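Glucuronan lyase A (Trichoderma reesei, PDB 2ZZJ) is an endo-acting beta-1,4-glucuronan lyase of polysaccharide lyase family 20, a calcium-binding beta-jelly roll enzyme that cleaves the glucuronan chain by elimination. Local coordinates at residues Q68-F74 / Y221-G227; V30-G34 / D234-A238; S86-F92 / P108-I114; Y120-V124 / Y167-W171. All coordinates share one frame; numbering follows the deposited sequence.

Contact 1: Q68-F74 / Y221-G227; sequences QFYGFAF and YDEVAVG. With CA (calcium ion), chain B.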
loop_
_atom_site.group_PDB
_atom_site.type_symbol
_atom_site.label_atom_id
_atom_site.label_comp_id
_atom_site.label_asym_id
_atom_site.label_seq_id
_atom_site.Cartn_x
_atom_site.Cartn_y
_atom_site.Cartn_z
ATOM N N GLN A 68 10.530 -4.773 10.239
ATOM C CA GLN A 68 11.045 -4.075 9.050
ATOM C C GLN A 68 10.551 -2.626 9.058
ATOM O O GLN A 68 9.507 -2.339 9.640
ATOM C CB GLN A 68 10.547 -4.763 7.792
ATOM C CG GLN A 68 11.095 -6.206 7.540
ATOM C CD GLN A 68 12.526 -6.205 7.009
ATOM O OE1 GLN A 68 12.764 -6.121 5.801
ATOM N NE2 GLN A 68 13.478 -6.322 7.910
ATOM N N PHE A 69 11.296 -1.738 8.389
ATOM C CA PHE A 69 10.822 -0.383 8.086
ATOM C C PHE A 69 10.517 -0.333 6.581
ATOM O O PHE A 69 11.212 -0.971 5.763
ATOM C CB PHE A 69 11.903 0.661 8.388
ATOM C CG PHE A 69 12.115 0.939 9.877
ATOM C CD1 PHE A 69 11.588 2.082 10.471
ATOM C CD2 PHE A 69 12.854 0.057 10.666
ATOM C CE1 PHE A 69 11.820 2.356 11.816
ATOM C CE2 PHE A 69 13.084 0.331 12.024
ATOM C CZ PHE A 69 12.560 1.465 12.588
ATOM N N TYR A 70 9.498 0.447 6.223
ATOM C CA TYR A 70 9.124 0.694 4.822
ATOM C C TYR A 70 8.936 2.202 4.668
ATOM O O TYR A 70 8.361 2.841 5.548
ATOM C CB TYR A 70 7.776 0.021 4.515
ATOM C CG TYR A 70 7.822 -1.456 4.835
ATOM C CD1 TYR A 70 8.201 -2.399 3.855
ATOM C CD2 TYR A 70 7.569 -1.912 6.129
ATOM C CE1 TYR A 70 8.287 -3.781 4.180
ATOM C CE2 TYR A 70 7.665 -3.280 6.444
ATOM C CZ TYR A 70 8.000 -4.183 5.458
ATOM O OH TYR A 70 8.090 -5.515 5.770
ATOM N N GLY A 71 9.379 2.763 3.551
ATOM C CA GLY A 71 9.211 4.198 3.302
ATOM C C GLY A 71 8.825 4.380 1.837
ATOM O O GLY A 71 9.294 3.627 0.957
ATOM N N PHE A 72 7.989 5.364 1.553
ATOM C CA PHE A 72 7.753 5.779 0.152
ATOM C C PHE A 72 7.224 7.179 0.117
ATOM O O PHE A 72 6.674 7.679 1.134
ATOM C CB PHE A 72 6.824 4.849 -0.605
ATOM C CG PHE A 72 5.438 4.731 -0.002
ATOM C CD1 PHE A 72 4.378 5.443 -0.550
ATOM C CD2 PHE A 72 5.213 3.902 1.103
ATOM C CE1 PHE A 72 3.065 5.332 -0.001
ATOM C CE2 PHE A 72 3.929 3.786 1.663
ATOM C CZ PHE A 72 2.862 4.504 1.115
ATOM N N ALA A 73 7.428 7.831 -1.028
ATOM C CA ALA A 73 6.768 9.107 -1.224
ATOM C C ALA A 73 5.626 8.916 -2.211
ATOM O O ALA A 73 5.738 8.119 -3.144
ATOM C CB ALA A 73 7.758 10.146 -1.750
ATOM N N PHE A 74 4.537 9.641 -2.025
ATOM C CA PHE A 74 3.419 9.618 -2.995
ATOM C C PHE A 74 2.780 10.994 -3.127
ATOM O O PHE A 74 2.943 11.843 -2.255
ATOM C CB PHE A 74 2.360 8.560 -2.636
ATOM C CG PHE A 74 1.409 9.003 -1.551
ATOM C CD1 PHE A 74 0.186 9.586 -1.876
ATOM C CD2 PHE A 74 1.783 8.896 -0.195
ATOM C CE1 PHE A 74 -0.709 10.031 -0.856
ATOM C CE2 PHE A 74 0.899 9.350 0.848
ATOM C CZ PHE A 74 -0.330 9.911 0.495
ATOM N N TYR A 221 4.628 8.177 -7.438
ATOM C CA TYR A 221 5.400 7.552 -6.373
ATOM C C TYR A 221 6.873 7.787 -6.600
ATOM O O TYR A 221 7.322 7.930 -7.752
ATOM C CB TYR A 221 5.180 6.037 -6.378
ATOM C CG TYR A 221 3.800 5.629 -5.959
ATOM C CD1 TYR A 221 3.546 5.278 -4.625
ATOM C CD2 TYR A 221 2.757 5.607 -6.862
ATOM C CE1 TYR A 221 2.236 4.885 -4.206
ATOM C CE2 TYR A 221 1.438 5.235 -6.461
ATOM C CZ TYR A 221 1.214 4.865 -5.150
ATOM O OH TYR A 221 -0.059 4.457 -4.822
ATOM N N ASP A 222 7.633 7.742 -5.525
ATOM C CA ASP A 222 9.085 7.872 -5.622
ATOM C C ASP A 222 9.732 7.384 -4.334
ATOM O O ASP A 222 9.059 7.256 -3.309
ATOM C CB ASP A 222 9.411 9.353 -5.852
ATOM C CG ASP A 222 10.795 9.572 -6.487
ATOM O OD1 ASP A 222 11.567 8.589 -6.678
ATOM O OD2 ASP A 222 11.085 10.743 -6.772
ATOM N N GLU A 223 11.053 7.173 -4.384
ATOM C CA GLU A 223 11.854 7.006 -3.215
ATOM C C GLU A 223 11.274 5.911 -2.279
ATOM O O GLU A 223 10.928 6.187 -1.128
ATOM C CB GLU A 223 11.991 8.389 -2.502
ATOM C CG GLU A 223 13.160 8.527 -1.570
ATOM C CD GLU A 223 14.546 8.524 -2.278
ATOM O OE1 GLU A 223 15.520 8.637 -1.504
ATOM O OE2 GLU A 223 14.665 8.385 -3.536
ATOM N N VAL A 224 11.165 4.687 -2.797
ATOM C CA VAL A 224 10.633 3.561 -2.025
ATOM C C VAL A 224 11.797 2.760 -1.470
ATOM O O VAL A 224 12.804 2.551 -2.182
ATOM C CB VAL A 224 9.747 2.625 -2.908
ATOM C CG1 VAL A 224 9.039 1.554 -2.033
ATOM C CG2 VAL A 224 8.687 3.440 -3.704
ATOM N N ALA A 225 11.676 2.305 -0.221
ATOM C CA ALA A 225 12.765 1.575 0.438
ATOM C C ALA A 225 12.214 0.617 1.481
ATOM O O ALA A 225 11.141 0.891 2.087
ATOM C CB ALA A 225 13.774 2.552 1.117
ATOM N N VAL A 226 12.963 -0.486 1.686
ATOM C CA VAL A 226 12.703 -1.422 2.775
ATOM C C VAL A 226 14.041 -1.590 3.481
ATOM O O VAL A 226 15.082 -1.699 2.820
ATOM C CB VAL A 226 12.182 -2.822 2.284
ATOM C CG1 VAL A 226 11.834 -3.702 3.508
ATOM C CG2 VAL A 226 10.961 -2.660 1.343
ATOM N N GLY A 227 14.027 -1.569 4.806
ATOM C CA GLY A 227 15.272 -1.659 5.562
ATOM C C GLY A 227 15.039 -1.904 7.026
ATOM O O GLY A 227 13.918 -2.225 7.448
HETATM CA CA CA B . 13.266 9.868 -7.882
HETATM O O HOH W 1 14.694 9.442 -5.989
HETATM O O HOH W 2 15.142 9.609 -9.491
#
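The Tyr70 ring meets Val226 through its CE1 side: CE1 lies 3.6 Å from Val226 CG1, the approach is oblique, and the two side chains run alongside each other in the same direction. At the Phe69 ring, Gly227 O sits by the edge, near the ring plane. Phe72 reaches the edge of the Tyr221 ring, its CD1 4.2 Å from Tyr221 CD1, while Phe74 CB approaches that ring obliquely. Phe72 CG stands between its own N and carbonyl carbon (chi1 60°), which carries the ring to Tyr221; separately, Phe72 CB packs 3.9 Å from Val224 CG2.

Six backbone hydrogen bonds hold the antiparallel strands, whose axes run at 176°; Phe69 N donates to Gly227 O over 2.8 Å. The register slips by one between Gly71 and Ala73, a beta bulge. At the bulge Phe72 CA makes a CA-H...O contact with Glu223 O; past it, Ala73 N reaches Asp222 O at 2.9 Å. Asp222, next to the bulge, grips calcium with both oxygens, OD1 at 2.4 Å and OD2 at 2.6 Å, and Glu223 OE2 accepts from a water on the ion and is also hydrogen-bonded to Tyr5 OH.

Strand 152-160 pairs with the other edge of 68-74. Val224, Val226 and Tyr221 face strand 192-197 of the second sheet, where Tyr70 also meets Phe195, whereas Phe69 and Ala225 lie against helix 230-233.

Contact 2: V30-G34 / D234-A238; sequences VVFKG and DPDQA. With CA (calcium ion), chain B.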
loop_
_atom_site.group_PDB
_atom_site.type_symbol
_atom_site.label_atom_id
_atom_site.label_comp_id
_atom_site.label_asym_id
_atom_site.label_seq_id
_atom_site.Cartn_x
_atom_site.Cartn_y
_atom_site.Cartn_z
ATOM N N VAL A 30 7.228 15.462 -12.673
ATOM C CA VAL A 30 6.628 15.477 -11.341
ATOM C C VAL A 30 7.445 14.450 -10.571
ATOM O O VAL A 30 7.278 13.256 -10.771
ATOM C CB VAL A 30 5.131 15.067 -11.382
ATOM C CG1 VAL A 30 4.537 15.034 -9.966
ATOM C CG2 VAL A 30 4.310 16.024 -12.309
ATOM N N VAL A 31 8.373 14.940 -9.760
ATOM C CA VAL A 31 9.416 14.100 -9.161
ATOM C C VAL A 31 9.641 14.531 -7.717
ATOM O O VAL A 31 9.651 15.719 -7.427
ATOM C CB VAL A 31 10.739 14.201 -9.976
ATOM C CG1 VAL A 31 11.905 13.615 -9.206
ATOM C CG2 VAL A 31 10.586 13.504 -11.323
ATOM N N PHE A 32 9.826 13.571 -6.800
ATOM C CA PHE A 32 10.137 13.934 -5.439
ATOM C C PHE A 32 11.650 14.196 -5.219
ATOM O O PHE A 32 12.030 15.179 -4.583
ATOM C CB PHE A 32 9.616 12.869 -4.448
ATOM C CG PHE A 32 9.998 13.142 -3.018
ATOM C CD1 PHE A 32 9.479 14.261 -2.345
ATOM C CD2 PHE A 32 10.881 12.289 -2.348
ATOM C CE1 PHE A 32 9.844 14.548 -1.022
ATOM C CE2 PHE A 32 11.256 12.556 -1.005
ATOM C CZ PHE A 32 10.738 13.701 -0.345
ATOM N N LYS A 33 12.493 13.321 -5.735
ATOM C CA LYS A 33 13.950 13.432 -5.559
ATOM C C LYS A 33 14.586 12.943 -6.847
ATOM O O LYS A 33 14.038 12.040 -7.502
ATOM C CB LYS A 33 14.394 12.581 -4.357
ATOM C CG LYS A 33 15.819 12.815 -3.892
ATOM C CD LYS A 33 16.253 11.852 -2.751
ATOM C CE LYS A 33 15.392 12.003 -1.476
ATOM N NZ LYS A 33 15.854 11.162 -0.280
ATOM N N GLY A 34 15.740 13.513 -7.221
ATOM C CA GLY A 34 16.400 13.077 -8.457
ATOM C C GLY A 34 15.630 13.532 -9.681
ATOM O O GLY A 34 14.978 14.561 -9.648
ATOM N N ASP A 234 13.469 6.501 5.266
ATOM C CA ASP A 234 12.851 7.832 5.311
ATOM C C ASP A 234 13.110 8.602 4.013
ATOM O O ASP A 234 14.258 8.939 3.688
ATOM C CB ASP A 234 13.421 8.607 6.529
ATOM C CG ASP A 234 12.925 10.038 6.598
ATOM O OD1 ASP A 234 11.952 10.382 5.891
ATOM O OD2 ASP A 234 13.520 10.810 7.383
ATOM N N PRO A 235 12.056 8.870 3.224
ATOM C CA PRO A 235 12.347 9.600 1.968
ATOM C C PRO A 235 12.981 10.974 2.155
ATOM O O PRO A 235 13.557 11.519 1.202
ATOM C CB PRO A 235 10.962 9.800 1.333
ATOM C CG PRO A 235 10.061 8.691 1.977
ATOM C CD PRO A 235 10.618 8.549 3.388
ATOM N N ASP A 236 12.856 11.526 3.354
ATOM C CA ASP A 236 13.288 12.896 3.674
ATOM C C ASP A 236 14.744 13.019 4.122
ATOM O O ASP A 236 15.197 14.100 4.545
ATOM C CB ASP A 236 12.369 13.486 4.748
ATOM C CG ASP A 236 11.042 13.963 4.175
ATOM O OD1 ASP A 236 11.008 14.405 3.007
ATOM O OD2 ASP A 236 10.016 13.888 4.888
ATOM N N GLN A 237 15.482 11.927 4.047
ATOM C CA GLN A 237 16.919 12.039 4.308
ATOM C C GLN A 237 17.643 11.052 3.419
ATOM O O GLN A 237 17.013 10.259 2.718
ATOM C CB GLN A 237 17.216 11.795 5.799
ATOM C CG GLN A 237 16.756 10.469 6.292
ATOM C CD GLN A 237 17.079 10.284 7.760
ATOM O OE1 GLN A 237 18.262 10.286 8.147
ATOM N NE2 GLN A 237 16.062 10.139 8.572
ATOM N N ALA A 238 18.973 11.094 3.439
ATOM C CA ALA A 238 19.754 10.186 2.600
ATOM C C ALA A 238 19.595 8.723 3.075
ATOM O O ALA A 238 19.427 7.790 2.258
ATOM C CB ALA A 238 21.233 10.633 2.562
ATOM O OXT ALA A 238 19.570 8.414 4.288
HETATM CA CA CA B . 13.266 9.868 -7.882
HETATM O O HOH W 2 15.142 9.609 -9.491
HETATM O O HOH W 1 14.694 9.442 -5.989
#
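Phe32 and Lys33, in the calcium-binding loop, reach together to a type I beta turn that runs from Asp234 to Gln237 near the C terminus. A hydrogen bond across the contact comes from Lys33 NZ, which donates to Pro235 O at 2.8 Å from above the carbonyl plane, 39° out of it. The chain is extended as far as CD and bends at chi3 (-61°) to bring NZ there; the same NZ forms a salt bridge with Glu223.

Apolar and ring contacts lie beside it. Phe32 CE2 is 3.6 Å from Pro235 CB, and Asp236 OD1 sits at the ring edge, 3.4 Å from Phe32 CZ, while Asp236 OD2 is held by Arg153.

Within the turn, Asp234 OD1 accepts from Asp236 N at 2.9 Å, an Asx turn, and Asp234 OD2 accepts from Gln237 NE2 through its anti lone pair.

Metal coordination comes from the backbone: with Asp7, Ser36 and Asp222 completing the protein ligands, Lys33 O binds calcium at 2.3 Å.

Contact 3: S86-F92 / P108-I114; sequences SYNIAQF and PSTMIWI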
loop_
_atom_site.group_PDB
_atom_site.type_symbol
_atom_site.label_atom_id
_atom_site.label_comp_id
_atom_site.label_asym_id
_atom_site.label_seq_id
_atom_site.Cartn_x
_atom_site.Cartn_y
_atom_site.Cartn_z
ATOM N N SER A 86 -12.755 4.180 -1.308
ATOM C CA SER A 86 -11.324 3.923 -1.135
ATOM C C SER A 86 -10.589 3.985 -2.455
ATOM O O SER A 86 -11.035 3.398 -3.433
ATOM C CB SER A 86 -11.106 2.532 -0.541
ATOM O OG SER A 86 -9.755 2.100 -0.730
ATOM N N TYR A 87 -9.450 4.672 -2.453
ATOM C CA TYR A 87 -8.407 4.519 -3.490
ATOM C C TYR A 87 -7.171 4.043 -2.739
ATOM O O TYR A 87 -6.634 4.761 -1.899
ATOM C CB TYR A 87 -8.149 5.819 -4.268
ATOM C CG TYR A 87 -9.356 6.239 -5.080
ATOM C CD1 TYR A 87 -9.536 5.751 -6.371
ATOM C CD2 TYR A 87 -10.352 7.074 -4.522
ATOM C CE1 TYR A 87 -10.658 6.114 -7.122
ATOM C CE2 TYR A 87 -11.485 7.440 -5.267
ATOM C CZ TYR A 87 -11.628 6.940 -6.563
ATOM O OH TYR A 87 -12.728 7.249 -7.345
ATOM N N ASN A 88 -6.781 2.799 -2.996
ATOM C CA ASN A 88 -5.707 2.177 -2.246
ATOM C C ASN A 88 -4.392 2.636 -2.865
ATOM O O ASN A 88 -4.297 2.765 -4.090
ATOM C CB ASN A 88 -5.832 0.656 -2.311
ATOM C CG ASN A 88 -5.075 -0.032 -1.191
ATOM O OD1 ASN A 88 -5.555 -0.121 -0.047
ATOM N ND2 ASN A 88 -3.882 -0.524 -1.507
ATOM N N ILE A 89 -3.396 2.914 -2.026
ATOM C CA ILE A 89 -2.116 3.405 -2.538
ATOM C C ILE A 89 -0.901 2.471 -2.277
ATOM O O ILE A 89 0.144 2.654 -2.920
ATOM C CB ILE A 89 -1.780 4.849 -2.087
ATOM C CG1 ILE A 89 -1.664 4.959 -0.546
ATOM C CG2 ILE A 89 -2.847 5.875 -2.630
ATOM C CD1 ILE A 89 -1.133 6.363 -0.078
ATOM N N ALA A 90 -1.032 1.524 -1.336
ATOM C CA ALA A 90 0.033 0.520 -1.059
ATOM C C ALA A 90 -0.580 -0.677 -0.357
ATOM O O ALA A 90 -1.624 -0.550 0.333
ATOM C CB ALA A 90 1.132 1.122 -0.170
ATOM N N GLN A 91 0.041 -1.846 -0.502
ATOM C CA GLN A 91 -0.493 -3.004 0.229
ATOM C C GLN A 91 0.521 -4.095 0.343
ATOM O O GLN A 91 1.389 -4.223 -0.550
ATOM C CB GLN A 91 -1.745 -3.559 -0.454
ATOM C CG GLN A 91 -1.606 -3.949 -1.915
ATOM C CD GLN A 91 -2.801 -4.791 -2.412
ATOM O OE1 GLN A 91 -3.477 -5.443 -1.618
ATOM N NE2 GLN A 91 -3.058 -4.760 -3.713
ATOM N N PHE A 92 0.393 -4.860 1.424
ATOM C CA PHE A 92 1.097 -6.138 1.578
ATOM C C PHE A 92 0.127 -7.238 1.259
ATOM O O PHE A 92 -1.044 -7.210 1.721
ATOM C CB PHE A 92 1.590 -6.289 3.000
ATOM C CG PHE A 92 2.688 -5.319 3.357
ATOM C CD1 PHE A 92 4.033 -5.667 3.116
ATOM C CD2 PHE A 92 2.398 -4.084 3.920
ATOM C CE1 PHE A 92 5.068 -4.796 3.462
ATOM C CE2 PHE A 92 3.440 -3.196 4.249
ATOM C CZ PHE A 92 4.773 -3.567 4.004
ATOM N N PRO A 108 -4.622 -9.885 1.106
ATOM C CA PRO A 108 -3.885 -8.692 1.565
ATOM C C PRO A 108 -3.907 -8.610 3.071
ATOM O O PRO A 108 -4.937 -8.909 3.709
ATOM C CB PRO A 108 -4.678 -7.513 0.967
ATOM C CG PRO A 108 -6.092 -8.062 0.686
ATOM C CD PRO A 108 -5.902 -9.566 0.434
ATOM N N SER A 109 -2.796 -8.196 3.662
ATOM C CA SER A 109 -2.798 -7.927 5.087
ATOM C C SER A 109 -2.905 -6.427 5.341
ATOM O O SER A 109 -4.008 -5.836 5.311
ATOM C CB SER A 109 -1.572 -8.546 5.783
ATOM O OG SER A 109 -0.333 -8.140 5.209
ATOM N N THR A 110 -1.768 -5.804 5.614
ATOM C CA THR A 110 -1.778 -4.371 5.838
ATOM C C THR A 110 -1.990 -3.672 4.491
ATOM O O THR A 110 -1.411 -4.066 3.467
ATOM C CB THR A 110 -0.508 -3.888 6.576
ATOM O OG1 THR A 110 -0.661 -4.120 7.999
ATOM C CG2 THR A 110 -0.253 -2.409 6.368
ATOM N N MET A 111 -2.847 -2.645 4.512
ATOM C CA MET A 111 -3.146 -1.841 3.317
ATOM C C MET A 111 -3.116 -0.385 3.706
ATOM O O MET A 111 -3.380 -0.019 4.881
ATOM C CB MET A 111 -4.525 -2.193 2.698
ATOM C CG MET A 111 -4.646 -3.658 2.224
ATOM S SD MET A 111 -6.359 -4.045 1.701
ATOM C CE MET A 111 -6.246 -3.581 -0.001
ATOM N N ILE A 112 -2.786 0.459 2.733
ATOM C CA ILE A 112 -2.782 1.890 2.964
ATOM C C ILE A 112 -3.642 2.523 1.895
ATOM O O ILE A 112 -3.463 2.248 0.709
ATOM C CB ILE A 112 -1.326 2.481 2.924
ATOM C CG1 ILE A 112 -0.407 1.679 3.879
ATOM C CG2 ILE A 112 -1.379 4.028 3.213
ATOM C CD1 ILE A 112 1.029 2.162 4.009
ATOM N N TRP A 113 -4.586 3.377 2.295
ATOM C CA TRP A 113 -5.502 3.955 1.319
ATOM C C TRP A 113 -5.954 5.354 1.679
ATOM O O TRP A 113 -5.700 5.803 2.784
ATOM C CB TRP A 113 -6.700 3.032 1.046
ATOM C CG TRP A 113 -7.732 2.818 2.174
ATOM C CD1 TRP A 113 -8.987 3.395 2.259
ATOM C CD2 TRP A 113 -7.653 1.889 3.270
ATOM N NE1 TRP A 113 -9.659 2.916 3.361
ATOM C CE2 TRP A 113 -8.874 1.995 3.998
ATOM C CE3 TRP A 113 -6.668 0.979 3.718
ATOM C CZ2 TRP A 113 -9.139 1.221 5.137
ATOM C CZ3 TRP A 113 -6.921 0.221 4.874
ATOM C CH2 TRP A 113 -8.165 0.358 5.567
ATOM N N ILE A 114 -6.543 6.026 0.687
ATOM C CA ILE A 114 -7.223 7.337 0.855
ATOM C C ILE A 114 -8.725 7.098 0.924
ATOM O O ILE A 114 -9.271 6.410 0.074
ATOM C CB ILE A 114 -6.939 8.298 -0.372
ATOM C CG1 ILE A 114 -5.435 8.408 -0.677
ATOM C CG2 ILE A 114 -7.456 9.709 -0.096
ATOM C CD1 ILE A 114 -4.617 8.980 0.455
#
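Asn88 swings its CG away from the backbone N (chi1 -160°), placing OD1 3.5 Å from both Met111 CE and Trp113 CB, with the amide and indole planes 21° apart. Gln91, CG between N and the carbonyl carbon (chi1 56°), extends alongside Met111 and sets OE1 3.5 Å from Pro108 CB; Glu55 takes its NE2. Ser86 OG approaches Trp113 CD1 obliquely at 3.3 Å and is hydrogen-bonded to Asn202.

On the face of Ala90, Ile112 CG2 meets Ile89 CG1 at 3.9 Å; Ile89 and Ala90 touch Phe74 and Phe72 of strand 66-76.

Two carbonyls each hold two donors. Ile112 O accepts from Ile89 N at 2.8 Å and from Ala90 N at 3.3 Å; Ala90 O takes Ile112 N and Asn88 ND2 from opposite faces of its plane, ND2 from well above it, linking residues either side of Ile89.

Ile89 and Ala90 thus both face Ile112, a classic beta bulge in the antiparallel hairpin of strands 86-95 and 106-115 within one sheet of the jelly roll.

Contact 4: Y120-V124 / Y167-W171; sequences YSRYV and YFKIW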
loop_
_atom_site.group_PDB
_atom_site.type_symbol
_atom_site.label_atom_id
_atom_site.label_comp_id
_atom_site.label_asym_id
_atom_site.label_seq_id
_atom_site.Cartn_x
_atom_site.Cartn_y
_atom_site.Cartn_z
ATOM N N TYR A 120 -5.893 6.152 5.597
ATOM C CA TYR A 120 -6.296 5.021 6.419
ATOM C C TYR A 120 -5.269 3.891 6.335
ATOM O O TYR A 120 -4.624 3.713 5.297
ATOM C CB TYR A 120 -7.582 4.439 5.841
ATOM C CG TYR A 120 -8.864 5.106 6.282
ATOM C CD1 TYR A 120 -9.910 4.330 6.792
ATOM C CD2 TYR A 120 -9.039 6.489 6.160
ATOM C CE1 TYR A 120 -11.108 4.913 7.199
ATOM C CE2 TYR A 120 -10.258 7.088 6.564
ATOM C CZ TYR A 120 -11.272 6.279 7.078
ATOM O OH TYR A 120 -12.478 6.859 7.477
ATOM N N SER A 121 -5.162 3.068 7.378
ATOM C CA SER A 121 -4.425 1.815 7.226
ATOM C C SER A 121 -5.101 0.746 8.040
ATOM O O SER A 121 -6.147 1.007 8.650
ATOM C CB SER A 121 -2.931 1.944 7.580
ATOM O OG SER A 121 -2.220 0.776 7.143
ATOM N N ARG A 122 -4.534 -0.453 8.030
ATOM C CA ARG A 122 -5.092 -1.563 8.802
ATOM C C ARG A 122 -4.033 -2.609 8.965
ATOM O O ARG A 122 -3.018 -2.561 8.284
ATOM C CB ARG A 122 -6.253 -2.185 8.031
ATOM C CG ARG A 122 -5.829 -2.914 6.804
ATOM C CD ARG A 122 -7.000 -3.436 5.993
ATOM N NE ARG A 122 -6.625 -4.679 5.347
ATOM C CZ ARG A 122 -7.482 -5.513 4.760
ATOM N NH1 ARG A 122 -7.046 -6.625 4.195
ATOM N NH2 ARG A 122 -8.790 -5.236 4.738
ATOM N N TYR A 123 -4.251 -3.546 9.886
ATOM C CA TYR A 123 -3.506 -4.781 9.884
ATOM C C TYR A 123 -4.521 -5.896 10.107
ATOM O O TYR A 123 -5.665 -5.629 10.530
ATOM C CB TYR A 123 -2.415 -4.796 10.958
ATOM C CG TYR A 123 -2.875 -4.449 12.369
ATOM C CD1 TYR A 123 -3.314 -5.445 13.267
ATOM C CD2 TYR A 123 -2.864 -3.147 12.812
ATOM C CE1 TYR A 123 -3.738 -5.118 14.583
ATOM C CE2 TYR A 123 -3.282 -2.806 14.109
ATOM C CZ TYR A 123 -3.722 -3.806 14.998
ATOM O OH TYR A 123 -4.136 -3.436 16.292
ATOM N N VAL A 124 -4.095 -7.118 9.807
ATOM C CA VAL A 124 -4.926 -8.315 9.897
ATOM C C VAL A 124 -4.255 -9.316 10.821
ATOM O O VAL A 124 -3.041 -9.511 10.764
ATOM C CB VAL A 124 -5.137 -8.921 8.484
ATOM C CG1 VAL A 124 -5.976 -10.165 8.524
ATOM C CG2 VAL A 124 -5.837 -7.898 7.591
ATOM N N TYR A 167 4.100 -4.759 16.720
ATOM C CA TYR A 167 3.762 -3.367 16.877
ATOM C C TYR A 167 3.619 -2.744 15.491
ATOM O O TYR A 167 4.060 -3.332 14.502
ATOM C CB TYR A 167 4.767 -2.595 17.745
ATOM C CG TYR A 167 6.228 -2.764 17.425
ATOM C CD1 TYR A 167 6.822 -2.114 16.331
ATOM C CD2 TYR A 167 7.047 -3.510 18.277
ATOM C CE1 TYR A 167 8.176 -2.254 16.072
ATOM C CE2 TYR A 167 8.404 -3.652 18.032
ATOM C CZ TYR A 167 8.965 -3.019 16.931
ATOM O OH TYR A 167 10.312 -3.180 16.701
ATOM N N PHE A 168 3.019 -1.560 15.444
ATOM C CA PHE A 168 2.526 -0.997 14.188
ATOM C C PHE A 168 2.593 0.514 14.333
ATOM O O PHE A 168 1.833 1.132 15.074
ATOM C CB PHE A 168 1.110 -1.532 13.948
ATOM C CG PHE A 168 0.464 -1.093 12.642
ATOM C CD1 PHE A 168 0.718 -1.781 11.459
ATOM C CD2 PHE A 168 -0.463 -0.068 12.633
ATOM C CE1 PHE A 168 0.090 -1.415 10.253
ATOM C CE2 PHE A 168 -1.100 0.302 11.431
ATOM C CZ PHE A 168 -0.798 -0.364 10.246
ATOM N N LYS A 169 3.586 1.108 13.668
ATOM C CA LYS A 169 3.905 2.516 13.833
ATOM C C LYS A 169 3.967 3.164 12.457
ATOM O O LYS A 169 4.494 2.558 11.535
ATOM C CB LYS A 169 5.264 2.656 14.536
ATOM C CG LYS A 169 5.286 1.934 15.889
ATOM C CD LYS A 169 6.681 1.832 16.513
ATOM C CE LYS A 169 7.239 3.192 16.880
ATOM N NZ LYS A 169 8.582 3.040 17.595
ATOM N N ILE A 170 3.419 4.377 12.339
ATOM C CA ILE A 170 3.348 5.096 11.056
ATOM C C ILE A 170 3.702 6.574 11.257
ATOM O O ILE A 170 3.221 7.222 12.201
ATOM C CB ILE A 170 1.927 5.015 10.446
ATOM C CG1 ILE A 170 1.481 3.556 10.259
ATOM C CG2 ILE A 170 1.843 5.819 9.099
ATOM C CD1 ILE A 170 0.064 3.361 9.662
ATOM N N TRP A 171 4.520 7.107 10.342
ATOM C CA TRP A 171 4.884 8.510 10.278
ATOM C C TRP A 171 4.337 9.054 8.964
ATOM O O TRP A 171 4.351 8.336 7.929
ATOM C CB TRP A 171 6.405 8.693 10.239
ATOM C CG TRP A 171 7.111 8.537 11.538
ATOM C CD1 TRP A 171 7.592 9.547 12.347
ATOM C CD2 TRP A 171 7.442 7.313 12.184
ATOM N NE1 TRP A 171 8.198 9.005 13.459
ATOM C CE2 TRP A 171 8.133 7.641 13.382
ATOM C CE3 TRP A 171 7.260 5.966 11.857
ATOM C CZ2 TRP A 171 8.620 6.664 14.259
ATOM C CZ3 TRP A 171 7.766 4.979 12.738
ATOM C CH2 TRP A 171 8.412 5.345 13.931
#
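Strands 120-124 and 167-171 run antiparallel at 165° but stay 9.6 Å apart at their axes, with no hydrogen bond between them, so the gap is filled mainly by side chains. Tyr123 and Phe168 make an edge-to-face pair: the Tyr123 edge points at the Phe168 face, with centroids 5.1 Å apart and planes inclined at 56°. Tyr123 CD2 does the touching, standing 3.8 Å above the Phe168 plane over its centre. Phe168 carries CG opposite its backbone N (chi1 -177°), which extends the ring across the space between the strands.

The far end of the same ring meets Ser121 and Arg122. Ser121 OG lies at the ring edge, in its plane, 3.6 Å from Phe168 CZ, and that hydroxyl is hydrogen-bonded to Met111 O. Arg122 O is 3.7 Å from Phe168 CZ and approaches obliquely; it is also hydrogen-bonded to Thr110 OG1. The backbone carbonyl and the serine hydroxyl that border the ring therefore both have partners on the neighbouring strand 106-115. Ile170 adds an apolar contact, its CD1 3.9 Å from Ser121 CB.

Tyr123 OH is tied to Glu180 of strand 175-183, next to strand 166-172, so this residue spans from one sheet to the other. Strand 118-126 belongs to one sheet and 166-172 to the other: inward-facing side chains meeting between two antiparallel sheets are the hallmark of a beta sandwich, here the jelly roll.

In the fold
From the N terminus, the loop of 30-34 comes first; it meets 234-238 near the chain end, so contact 2 closes the widest loop and encloses the other three. Within it, contact 1 pairs 68-74 with 221-227 and encloses contacts 3 and 4, which follow in series: the hairpin of contact 3 closes before contact 4 opens at 120. No pair crosses. Contacts 1 and 2 share the calcium ion and its two waters, and Asp222 OD2 probably also accepts a weak hydrogen bond from Phe32 N. Contact 1 joins strands of one sheet and contact 3 strands of the other, meeting where Tyr221 OH bonds Ile89 O; contact 4 spans both sheets, touching contact 3 directly.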